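PDB 5IX8: putative sugar ABC transport system, substrate-binding protein from Bordetella parapertussis, which probably binds a sugar in the periplasm and hands it to an ABC transporter for uptake. Local coordinates for residues 180-185 against 206-211; 144-149 against 189-194; 21-26 against 55-60; 121-126 against 155-160. All blocks are in the same frame, centred on the assembly; numbering follows the deposited sequence. Where two conformers were deposited one is given.

Interaction 1 of 4, residues 180-185 against 206-211; sequences GEMSLA and TPVTFL. With EDO (1,2-ethanediol), chain E; EDO (1,2-ethanediol), chain F.
Apolar contacts carry most of this meeting between the loop 180-183 that leads into helix 184-197 and the start of helix 209-221. Selenomethionine Met182 sits in the middle: its CB lies 4.0 Å from Val208 CG2, and its CG lies 3.9 Å from Leu211 CD1, the two chains crossing obliquely. Met182 leaves the backbone with CG beside its own N, chi1 -57°, and its unbranched chain passes alongside Val208 and Leu211, touching both. Leu211 also packs on the backbone, with CD2 3.7 Å from Ser183 O. Leu184 brings its CD2 methyl to 3.9 Å from Phe210 CB, and the same methyl meets the carbonyl oxygen of Phe210. Met182 O lies at the edge of the Phe210 ring, near its plane, and 3.6 Å from Phe210 CB.

Both segments follow strands of the domain that holds the sheet built on 142-145, and each runs from a loop into a helix at the sheet's C-terminal edge, the place where periplasmic binding proteins of this type turn toward the interdomain cleft. Met182 also touches Tyr57 of the other domain and Trp154.

No hydrogen bond joins the segments. Ser183 occupies the N-cap position of helix 184-197, and its OG is hydrogen-bonded to Asp186 N, a role that a short hydroxyl side chain fills well. One ethanediol, probably from the crystallisation liquor, donates from O2 to Glu181 O at 2.8 Å and from O1 to Glu181 OE1 at 2.8 Å.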
# COMPACT_ATOMS: atom_id res chain seq x y z
N GLY A 180 6.64 6.51 15.00
CA GLY A 180 5.20 6.38 15.09
C GLY A 180 4.68 5.16 14.37
O GLY A 180 5.43 4.25 14.02
N GLU A 181 3.36 5.14 14.17
CA GLU A 181 2.69 4.01 13.53
C GLU A 181 1.83 4.48 12.36
O GLU A 181 1.00 3.71 11.86
CB GLU A 181 1.84 3.21 14.51
CG GLU A 181 0.74 4.02 15.09
CD GLU A 181 -0.12 3.22 16.03
OE1 GLU A 181 -0.11 1.96 15.91
OE2 GLU A 181 -0.82 3.83 16.88
N MSE A 182 2.04 5.70 11.90
CA MSE A 182 1.40 6.23 10.70
C MSE A 182 -0.12 6.42 10.90
O MSE A 182 -0.92 6.33 9.95
CB MSE A 182 1.70 5.34 9.48
CG MSE A 182 3.22 5.21 9.27
SE MSE A 182 3.76 4.47 7.60
CE MSE A 182 2.89 2.77 7.85
N SER A 183 -0.50 6.75 12.13
CA SER A 183 -1.90 6.98 12.45
C SER A 183 -2.30 8.43 12.13
O SER A 183 -1.47 9.29 11.83
CB SER A 183 -2.12 6.71 13.93
OG SER A 183 -1.42 7.68 14.71
N LEU A 184 -3.61 8.68 12.19
CA LEU A 184 -4.08 10.06 12.12
C LEU A 184 -3.41 10.91 13.18
O LEU A 184 -2.96 12.03 12.92
CB LEU A 184 -5.59 10.14 12.36
CG LEU A 184 -6.46 9.54 11.28
CD1 LEU A 184 -7.86 9.48 11.81
CD2 LEU A 184 -6.37 10.44 10.07
N ALA A 185 -3.38 10.40 14.41
CA ALA A 185 -2.81 11.17 15.51
C ALA A 185 -1.34 11.45 15.28
O ALA A 185 -0.87 12.55 15.59
CB ALA A 185 -2.99 10.42 16.84
N THR A 206 3.89 13.11 2.79
CA THR A 206 3.50 11.97 3.63
C THR A 206 3.36 10.75 2.73
O THR A 206 2.98 10.88 1.55
CB THR A 206 2.14 12.19 4.35
OG1 THR A 206 1.08 12.18 3.37
CG2 THR A 206 2.11 13.51 5.16
N PRO A 207 3.59 9.55 3.27
CA PRO A 207 3.53 8.36 2.42
C PRO A 207 2.20 7.65 2.40
O PRO A 207 2.06 6.76 1.55
CB PRO A 207 4.61 7.45 3.04
CG PRO A 207 4.45 7.74 4.58
CD PRO A 207 4.32 9.28 4.53
N VAL A 208 1.25 7.97 3.29
CA VAL A 208 0.02 7.19 3.44
C VAL A 208 -1.13 8.08 3.87
O VAL A 208 -0.93 9.12 4.50
CB VAL A 208 0.15 6.03 4.45
CG1 VAL A 208 1.25 5.10 4.10
CG2 VAL A 208 0.37 6.58 5.87
N THR A 209 -2.34 7.62 3.54
CA THR A 209 -3.60 8.31 3.80
C THR A 209 -3.68 9.02 5.14
O THR A 209 -3.92 10.22 5.21
CB THR A 209 -4.77 7.31 3.72
OG1 THR A 209 -4.64 6.48 2.57
CG2 THR A 209 -6.08 8.07 3.68
N PHE A 210 -3.53 8.27 6.24
CA PHE A 210 -3.81 8.89 7.53
C PHE A 210 -2.77 9.93 7.91
O PHE A 210 -3.10 10.87 8.65
CB PHE A 210 -3.88 7.85 8.65
CG PHE A 210 -5.04 6.93 8.53
CD1 PHE A 210 -6.14 7.28 7.76
CD2 PHE A 210 -5.04 5.73 9.21
CE1 PHE A 210 -7.24 6.41 7.66
CE2 PHE A 210 -6.13 4.86 9.10
CZ PHE A 210 -7.23 5.21 8.34
N LEU A 211 -1.52 9.76 7.48
CA LEU A 211 -0.53 10.82 7.74
C LEU A 211 -0.87 12.06 6.93
O LEU A 211 -0.78 13.17 7.43
CB LEU A 211 0.89 10.33 7.45
CG LEU A 211 1.46 9.31 8.45
CD1 LEU A 211 2.82 8.82 7.94
CD2 LEU A 211 1.57 9.90 9.86
C1 EDO E . -2.03 0.82 12.75
O1 EDO E . -0.75 0.79 13.41
C2 EDO E . -2.38 2.25 12.36
O2 EDO E . -1.52 2.67 11.30
C1 EDO F . 8.28 5.75 17.92
O1 EDO F . 7.99 4.82 16.89
C2 EDO F . 9.58 5.34 18.56
O2 EDO F . 10.65 5.67 17.66

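Interaction 2 of 4, residues 144-149 against 189-194; sequences IVVPGA and AQTQDL
The flat carboxamide of Gln190 presents its oxygen to segment 144-149: OE1 lies 3.5 Å from Val146 CG1 and accepts from a water at 2.7 Å. That water in turn accepts from Gly148 N at 2.8 Å, so a single bridging molecule links helix to loop where no direct hydrogen bond joins them. The other end of the amide, NE2, makes a weak hydrogen bond to Arg179 O. An extended glutamine, with chi2 at -178°, is long enough to carry both polar atoms from the helix to the loop.

Farther along the helix the packing is aliphatic. Leu194 lies against Ile144, with CB 3.7 Å from Ile144 CG2, and its CD1 reaches 4.0 Å from Val146 CG2. The same valine methyl meets Thr191 OG1 at 3.7 Å, a hydroxyl already bonded to Gly187 O one turn back. Beta-branched residues suit the strand end, since Ile144 and Val146 both point toward the helix, while Val145 between them faces away. At Gly148 the backbone angles themselves call for glycine.

Helix 184-197 thus packs on one face of the sheet, over strand 142-145, whose neighbour 201-205 pairs with Ile144 and Val146 through the backbone, and Thr191 also touches helix 209-221.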
# COMPACT_ATOMS: atom_id res chain seq x y z
N ILE A 144 8.37 19.95 4.17
CA ILE A 144 8.40 19.13 5.38
C ILE A 144 8.22 17.67 4.98
O ILE A 144 7.29 17.34 4.22
CB ILE A 144 7.28 19.55 6.34
CG1 ILE A 144 7.62 20.88 7.01
CG2 ILE A 144 7.02 18.43 7.37
CD1 ILE A 144 6.38 21.66 7.54
N VAL A 145 9.07 16.79 5.51
CA VAL A 145 8.99 15.35 5.26
C VAL A 145 8.52 14.66 6.53
O VAL A 145 9.17 14.75 7.57
CB VAL A 145 10.33 14.77 4.78
CG1 VAL A 145 10.21 13.25 4.63
CG2 VAL A 145 10.79 15.44 3.44
N VAL A 146 7.37 13.98 6.45
CA VAL A 146 6.81 13.16 7.53
C VAL A 146 6.84 11.76 6.93
O VAL A 146 5.93 11.41 6.17
CB VAL A 146 5.38 13.60 7.91
CG1 VAL A 146 4.75 12.65 8.96
CG2 VAL A 146 5.36 15.01 8.47
N PRO A 147 7.89 10.96 7.19
CA PRO A 147 8.18 9.81 6.33
C PRO A 147 7.46 8.53 6.70
O PRO A 147 7.54 7.56 5.93
CB PRO A 147 9.68 9.59 6.57
CG PRO A 147 9.88 9.99 7.98
CD PRO A 147 9.02 11.27 8.07
N GLY A 148 6.79 8.49 7.83
CA GLY A 148 6.18 7.27 8.27
C GLY A 148 7.01 6.57 9.32
O GLY A 148 7.90 7.15 9.95
N ALA A 149 6.66 5.30 9.54
CA ALA A 149 7.27 4.50 10.58
C ALA A 149 8.57 3.88 10.07
O ALA A 149 8.77 3.70 8.86
CB ALA A 149 6.33 3.39 11.01
N ALA A 189 0.28 15.22 15.05
CA ALA A 189 1.27 15.68 16.01
C ALA A 189 2.59 15.95 15.31
O ALA A 189 3.27 16.95 15.59
CB ALA A 189 1.42 14.66 17.14
N GLN A 190 2.98 15.06 14.41
CA GLN A 190 4.27 15.28 13.76
C GLN A 190 4.22 16.51 12.86
O GLN A 190 5.21 17.25 12.79
CB GLN A 190 4.69 14.05 12.97
CG GLN A 190 5.01 12.86 13.87
CD GLN A 190 5.48 11.66 13.11
OE1 GLN A 190 6.20 11.76 12.07
NE2 GLN A 190 5.10 10.49 13.62
N THR A 191 3.11 16.73 12.17
CA THR A 191 3.08 17.86 11.25
C THR A 191 2.94 19.15 12.03
O THR A 191 3.53 20.18 11.66
CB THR A 191 1.94 17.71 10.23
OG1 THR A 191 2.10 16.45 9.56
CG2 THR A 191 2.01 18.84 9.18
N GLN A 192 2.19 19.12 13.13
CA GLN A 192 2.08 20.33 13.94
C GLN A 192 3.46 20.76 14.45
O GLN A 192 3.82 21.95 14.42
CB GLN A 192 1.13 20.07 15.10
CG GLN A 192 0.89 21.24 15.99
CD GLN A 192 -0.45 21.12 16.68
OE1 GLN A 192 -0.61 20.34 17.62
NE2 GLN A 192 -1.44 21.85 16.17
N ASP A 193 4.24 19.79 14.93
CA ASP A 193 5.59 20.06 15.39
C ASP A 193 6.48 20.58 14.25
O ASP A 193 7.18 21.60 14.40
CB ASP A 193 6.12 18.76 15.98
CG ASP A 193 7.50 18.87 16.49
OD1 ASP A 193 7.69 19.47 17.56
OD2 ASP A 193 8.40 18.30 15.84
N LEU A 194 6.43 19.91 13.09
CA LEU A 194 7.33 20.33 12.01
C LEU A 194 6.90 21.64 11.36
O LEU A 194 7.78 22.40 10.92
CB LEU A 194 7.47 19.22 10.95
CG LEU A 194 8.36 18.10 11.49
CD1 LEU A 194 8.06 16.75 10.77
CD2 LEU A 194 9.85 18.48 11.41
O HOH W 1 6.24 9.67 10.34

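Interaction 3 of 4, residues 21-26 against 55-60; sequences TVVHLL and GAYGNV. With EDO (1,2-ethanediol), chain E.
Segment 21-26 carries the end of strand 17-22 into a loop, and 55-60 is the loop between the neighbouring parallel strand 47-53 and helix 60-73. One backbone bond joins them: Gly55 N donates to Val23 O at 2.8 Å, nearly along the C=O axis. A type II turn from Ala56 to Asn59 follows, with Gly58 at its third position, where positive phi favours glycine; Gly55 likewise has backbone angles that call for glycine.

Val23 fills one face of the Tyr57 ring. Its CG1, anti to the backbone N (chi1 -179°), sits 3.8 Å from the ring centroid and only 11° off the normal, a CH-pi contact, while CG2 reaches 3.9 Å from Tyr57 CE1. His24 comes to the ring obliquely, its plane turned 77° from that of Tyr57. A water joins the two, 2.9 Å from His24 NE2 and 2.6 Å from Tyr57 OH, which is also hydrogen-bonded to Tyr30. On the far side of the imidazole, ND1 accepts in the ring plane from Leu26 N at 3.0 Å, which fixes the ring's rotation. Ethanediol O1 accepts from Tyr57 N, so the same molecule that sits on Glu181 bridges the two domains here.

Such loops at the C-terminal ends of parallel strands line the interdomain cleft of periplasmic binding proteins, where the sugar would probably bind.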
# COMPACT_ATOMS: atom_id res chain seq x y z
N THR A 21 -4.08 -12.57 5.97
CA THR A 21 -3.85 -11.67 7.10
C THR A 21 -3.19 -10.38 6.63
O THR A 21 -2.18 -10.40 5.93
CB THR A 21 -3.02 -12.35 8.21
OG1 THR A 21 -2.75 -11.39 9.22
CG2 THR A 21 -1.70 -12.93 7.69
N VAL A 22 -3.77 -9.24 7.03
CA VAL A 22 -3.24 -7.94 6.68
C VAL A 22 -3.04 -7.15 7.97
O VAL A 22 -3.42 -7.60 9.05
CB VAL A 22 -4.16 -7.17 5.72
CG1 VAL A 22 -4.20 -7.87 4.33
CG2 VAL A 22 -5.58 -6.99 6.33
N VAL A 23 -2.45 -5.95 7.85
CA VAL A 23 -2.09 -5.20 9.05
C VAL A 23 -3.33 -4.71 9.77
O VAL A 23 -3.48 -4.88 10.99
CB VAL A 23 -1.15 -4.02 8.71
CG1 VAL A 23 -0.78 -3.27 10.02
CG2 VAL A 23 0.10 -4.52 7.99
N HIS A 24 -4.23 -4.06 9.03
CA HIS A 24 -5.41 -3.43 9.61
C HIS A 24 -6.40 -3.18 8.48
O HIS A 24 -6.04 -3.14 7.30
CB HIS A 24 -5.04 -2.12 10.34
CG HIS A 24 -4.59 -1.03 9.42
ND1 HIS A 24 -5.47 -0.29 8.66
CD2 HIS A 24 -3.36 -0.55 9.14
CE1 HIS A 24 -4.80 0.60 7.94
NE2 HIS A 24 -3.52 0.45 8.20
N LEU A 25 -7.65 -3.01 8.85
CA LEU A 25 -8.69 -2.69 7.87
C LEU A 25 -9.27 -1.30 8.07
O LEU A 25 -10.46 -1.08 7.84
CB LEU A 25 -9.81 -3.73 7.90
CG LEU A 25 -9.37 -5.15 7.53
CD1 LEU A 25 -10.50 -6.14 7.82
CD2 LEU A 25 -8.87 -5.26 6.10
N LEU A 26 -8.44 -0.33 8.51
CA LEU A 26 -8.93 1.00 8.85
C LEU A 26 -8.87 2.00 7.70
O LEU A 26 -9.47 3.07 7.82
CB LEU A 26 -8.14 1.56 10.03
CG LEU A 26 -8.31 0.67 11.26
CD1 LEU A 26 -7.45 1.24 12.40
CD2 LEU A 26 -9.80 0.53 11.67
N GLY A 55 -3.70 -5.93 13.57
CA GLY A 55 -4.29 -4.94 14.45
C GLY A 55 -3.54 -3.64 14.45
O GLY A 55 -4.14 -2.57 14.66
N ALA A 56 -2.22 -3.69 14.23
CA ALA A 56 -1.41 -2.47 14.23
C ALA A 56 -0.08 -2.82 13.61
O ALA A 56 0.32 -3.98 13.63
CB ALA A 56 -1.20 -1.92 15.65
N TYR A 57 0.62 -1.81 13.08
CA TYR A 57 2.01 -2.08 12.72
C TYR A 57 2.77 -2.51 13.97
O TYR A 57 2.52 -2.01 15.08
CB TYR A 57 2.67 -0.85 12.09
CG TYR A 57 2.08 -0.58 10.74
CD1 TYR A 57 2.45 -1.35 9.63
CD2 TYR A 57 1.15 0.44 10.56
CE1 TYR A 57 1.90 -1.09 8.39
CE2 TYR A 57 0.59 0.69 9.32
CZ TYR A 57 0.96 -0.08 8.24
OH TYR A 57 0.43 0.18 7.01
N GLY A 58 3.67 -3.48 13.81
CA GLY A 58 4.40 -4.04 14.93
C GLY A 58 3.76 -5.25 15.59
O GLY A 58 4.43 -5.90 16.41
N ASN A 59 2.50 -5.57 15.27
CA ASN A 59 1.80 -6.72 15.86
C ASN A 59 2.19 -8.01 15.14
O ASN A 59 1.37 -8.72 14.55
CB ASN A 59 0.29 -6.50 15.82
CG ASN A 59 -0.18 -5.61 16.94
OD1 ASN A 59 0.65 -5.07 17.69
ND2 ASN A 59 -1.50 -5.47 17.09
N VAL A 60 3.48 -8.32 15.23
CA VAL A 60 4.03 -9.42 14.46
C VAL A 60 3.62 -10.77 15.06
O VAL A 60 3.25 -11.69 14.32
CB VAL A 60 5.55 -9.22 14.38
CG1 VAL A 60 6.21 -10.40 13.79
CG2 VAL A 60 5.85 -8.00 13.52
C1 EDO E . -2.03 0.82 12.75
O1 EDO E . -0.75 0.79 13.41
C2 EDO E . -2.38 2.25 12.36
O2 EDO E . -1.52 2.67 11.30
O HOH W 2 -1.42 2.05 6.89

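Interaction 4 of 4, residues 121-126 against 155-160; sequences DDTLIG and PRLRYE. With SO4 (sulfate ion), chain C.
Helices 122-126 and 155-160 cross at -40° with their axes only 6.5 Å apart, close enough for backbone to meet backbone. Gly126 makes this possible: its CA lies 3.3 Å from Arg158 O in a CA-H...O contact, and a CB there would clash with that oxygen. A second such contact joins Thr123 CA to Leu157 O.

The polar centre is a buried salt bridge. Arg158, extended from CG to NE, grips Asp122 side-on, with both NE and NH2 at 2.8 Å from the single oxygen OD1. NE is received by the anti lone pair of OD1, while NH2 comes nearly along the C-O axis; the carboxylate and guanidinium planes are 27° apart. Ile125 CD1 lies over one face of the guanidinium, 3.6 Å from Arg158 NH2. Outside the segments NH2 is also paired with Glu252 and NH1 bonds to Pro207 O; the two acids probably balance the charge of the buried guanidinium.

Beside the salt bridge, Leu157 packs its CB 3.8 Å from Asp122 CB and 3.6 Å from Thr123 OG1. A water 2.8 Å from Thr123 OG1 donates to Glu160 OE1, and Glu160 OE2 receives Arg156 NE in a salt bridge within the helix.

Asp121 is the N-cap of helix 122-135, its OD1 accepting from Leu124 N. Glycine with CA-H...O contacts is the mark of a close helix crossing, which here joins the helices before and after strand 142-145 in an alpha/beta domain of a periplasmic binding protein.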
# COMPACT_ATOMS: atom_id res chain seq x y z
N ASP A 121 5.49 -0.59 -6.90
CA ASP A 121 6.88 -0.18 -6.73
C ASP A 121 6.91 1.02 -5.79
O ASP A 121 6.61 2.14 -6.20
CB ASP A 121 7.48 0.16 -8.09
CG ASP A 121 8.95 0.47 -8.05
OD1 ASP A 121 9.45 0.92 -6.99
OD2 ASP A 121 9.61 0.25 -9.09
N ASP A 122 7.29 0.81 -4.53
CA ASP A 122 7.23 1.88 -3.55
C ASP A 122 8.21 3.02 -3.86
O ASP A 122 7.86 4.20 -3.68
CB ASP A 122 7.47 1.32 -2.15
CG ASP A 122 6.25 0.53 -1.66
OD1 ASP A 122 5.18 1.12 -1.38
OD2 ASP A 122 6.35 -0.71 -1.61
N THR A 123 9.39 2.71 -4.40
CA THR A 123 10.27 3.80 -4.81
C THR A 123 9.61 4.68 -5.87
O THR A 123 9.75 5.92 -5.84
CB THR A 123 11.60 3.24 -5.33
OG1 THR A 123 12.18 2.42 -4.33
CG2 THR A 123 12.54 4.40 -5.67
N LEU A 124 8.89 4.06 -6.81
CA LEU A 124 8.29 4.83 -7.90
C LEU A 124 7.09 5.64 -7.41
O LEU A 124 6.80 6.72 -7.95
CB LEU A 124 7.92 3.91 -9.04
CG LEU A 124 7.38 4.55 -10.31
CD1 LEU A 124 8.29 5.65 -10.86
CD2 LEU A 124 7.24 3.44 -11.34
N ILE A 125 6.38 5.14 -6.39
CA ILE A 125 5.36 5.96 -5.75
C ILE A 125 5.97 7.28 -5.27
O ILE A 125 5.42 8.37 -5.49
CB ILE A 125 4.70 5.18 -4.59
CG1 ILE A 125 3.78 4.09 -5.16
CG2 ILE A 125 3.92 6.14 -3.70
CD1 ILE A 125 3.13 3.25 -4.09
N GLY A 126 7.14 7.20 -4.62
CA GLY A 126 7.81 8.40 -4.17
C GLY A 126 8.26 9.27 -5.33
O GLY A 126 8.11 10.49 -5.30
N PRO A 155 8.02 2.55 3.56
CA PRO A 155 8.04 4.01 3.77
C PRO A 155 9.39 4.59 3.43
O PRO A 155 9.47 5.69 2.88
CB PRO A 155 7.71 4.17 5.28
CG PRO A 155 6.87 2.90 5.60
CD PRO A 155 7.67 1.86 4.81
N ARG A 156 10.46 3.87 3.74
CA ARG A 156 11.79 4.35 3.37
C ARG A 156 11.94 4.40 1.85
O ARG A 156 12.52 5.36 1.31
CB ARG A 156 12.87 3.47 4.00
CG ARG A 156 14.26 4.10 3.84
CD ARG A 156 15.41 3.17 4.19
NE ARG A 156 15.65 2.23 3.11
CZ ARG A 156 15.28 0.95 3.12
NH1 ARG A 156 14.78 0.39 4.23
NH2 ARG A 156 15.50 0.19 2.05
N LEU A 157 11.43 3.38 1.14
CA LEU A 157 11.52 3.39 -0.32
C LEU A 157 10.78 4.59 -0.90
O LEU A 157 11.29 5.27 -1.80
CB LEU A 157 10.97 2.08 -0.91
CG LEU A 157 11.72 0.81 -0.50
CD1 LEU A 157 11.00 -0.41 -1.02
CD2 LEU A 157 13.17 0.79 -1.00
N ARG A 158 9.58 4.87 -0.39
CA ARG A 158 8.83 6.03 -0.86
C ARG A 158 9.59 7.32 -0.60
O ARG A 158 9.64 8.21 -1.47
CB ARG A 158 7.47 6.10 -0.20
CG ARG A 158 6.61 4.92 -0.63
CD ARG A 158 5.21 4.92 0.00
NE ARG A 158 4.53 3.70 -0.40
CZ ARG A 158 3.23 3.46 -0.28
NH1 ARG A 158 2.40 4.39 0.19
NH2 ARG A 158 2.76 2.28 -0.68
N TYR A 159 10.16 7.45 0.60
CA TYR A 159 10.97 8.61 0.92
C TYR A 159 12.16 8.74 -0.03
O TYR A 159 12.45 9.83 -0.54
CB TYR A 159 11.44 8.52 2.37
CG TYR A 159 12.51 9.50 2.72
CD1 TYR A 159 12.29 10.87 2.66
CD2 TYR A 159 13.78 9.04 3.13
CE1 TYR A 159 13.30 11.76 3.00
CE2 TYR A 159 14.78 9.94 3.49
CZ TYR A 159 14.52 11.30 3.42
OH TYR A 159 15.54 12.17 3.76
N GLU A 160 12.86 7.64 -0.28
CA GLU A 160 14.01 7.68 -1.17
C GLU A 160 13.63 8.14 -2.58
O GLU A 160 14.34 8.96 -3.19
CB GLU A 160 14.70 6.30 -1.22
CG GLU A 160 15.50 6.03 0.06
CD GLU A 160 15.89 4.57 0.22
OE1 GLU A 160 15.60 3.76 -0.69
OE2 GLU A 160 16.50 4.23 1.26
S SO4 C . 13.39 1.18 7.59
O1 SO4 C . 14.67 1.16 6.91
O2 SO4 C . 12.53 0.07 7.20
O3 SO4 C . 12.68 2.45 7.33
O4 SO4 C . 13.65 1.14 9.03
O HOH W 3 14.67 3.19 -3.30

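From the N terminus, interaction 3 comes first, closing the 28-residue excursion through helix 28-43 and strand 47-53 within the domain of the sheet that contains strand 17-22. Interaction 4 opens next, as the chain enters the other domain, and joins helix 122-135 to helix 154-168. Interaction 2 begins between those two helices, on strand 142-145, so it crosses interaction 4; it ends on helix 184-197, inside the span of interaction 1, which it crosses as well. Interaction 1 follows interactions 3 and 4 in series. It meets interaction 4 within one domain and interaction 3 across the cleft, where Phe210 packs against Leu26.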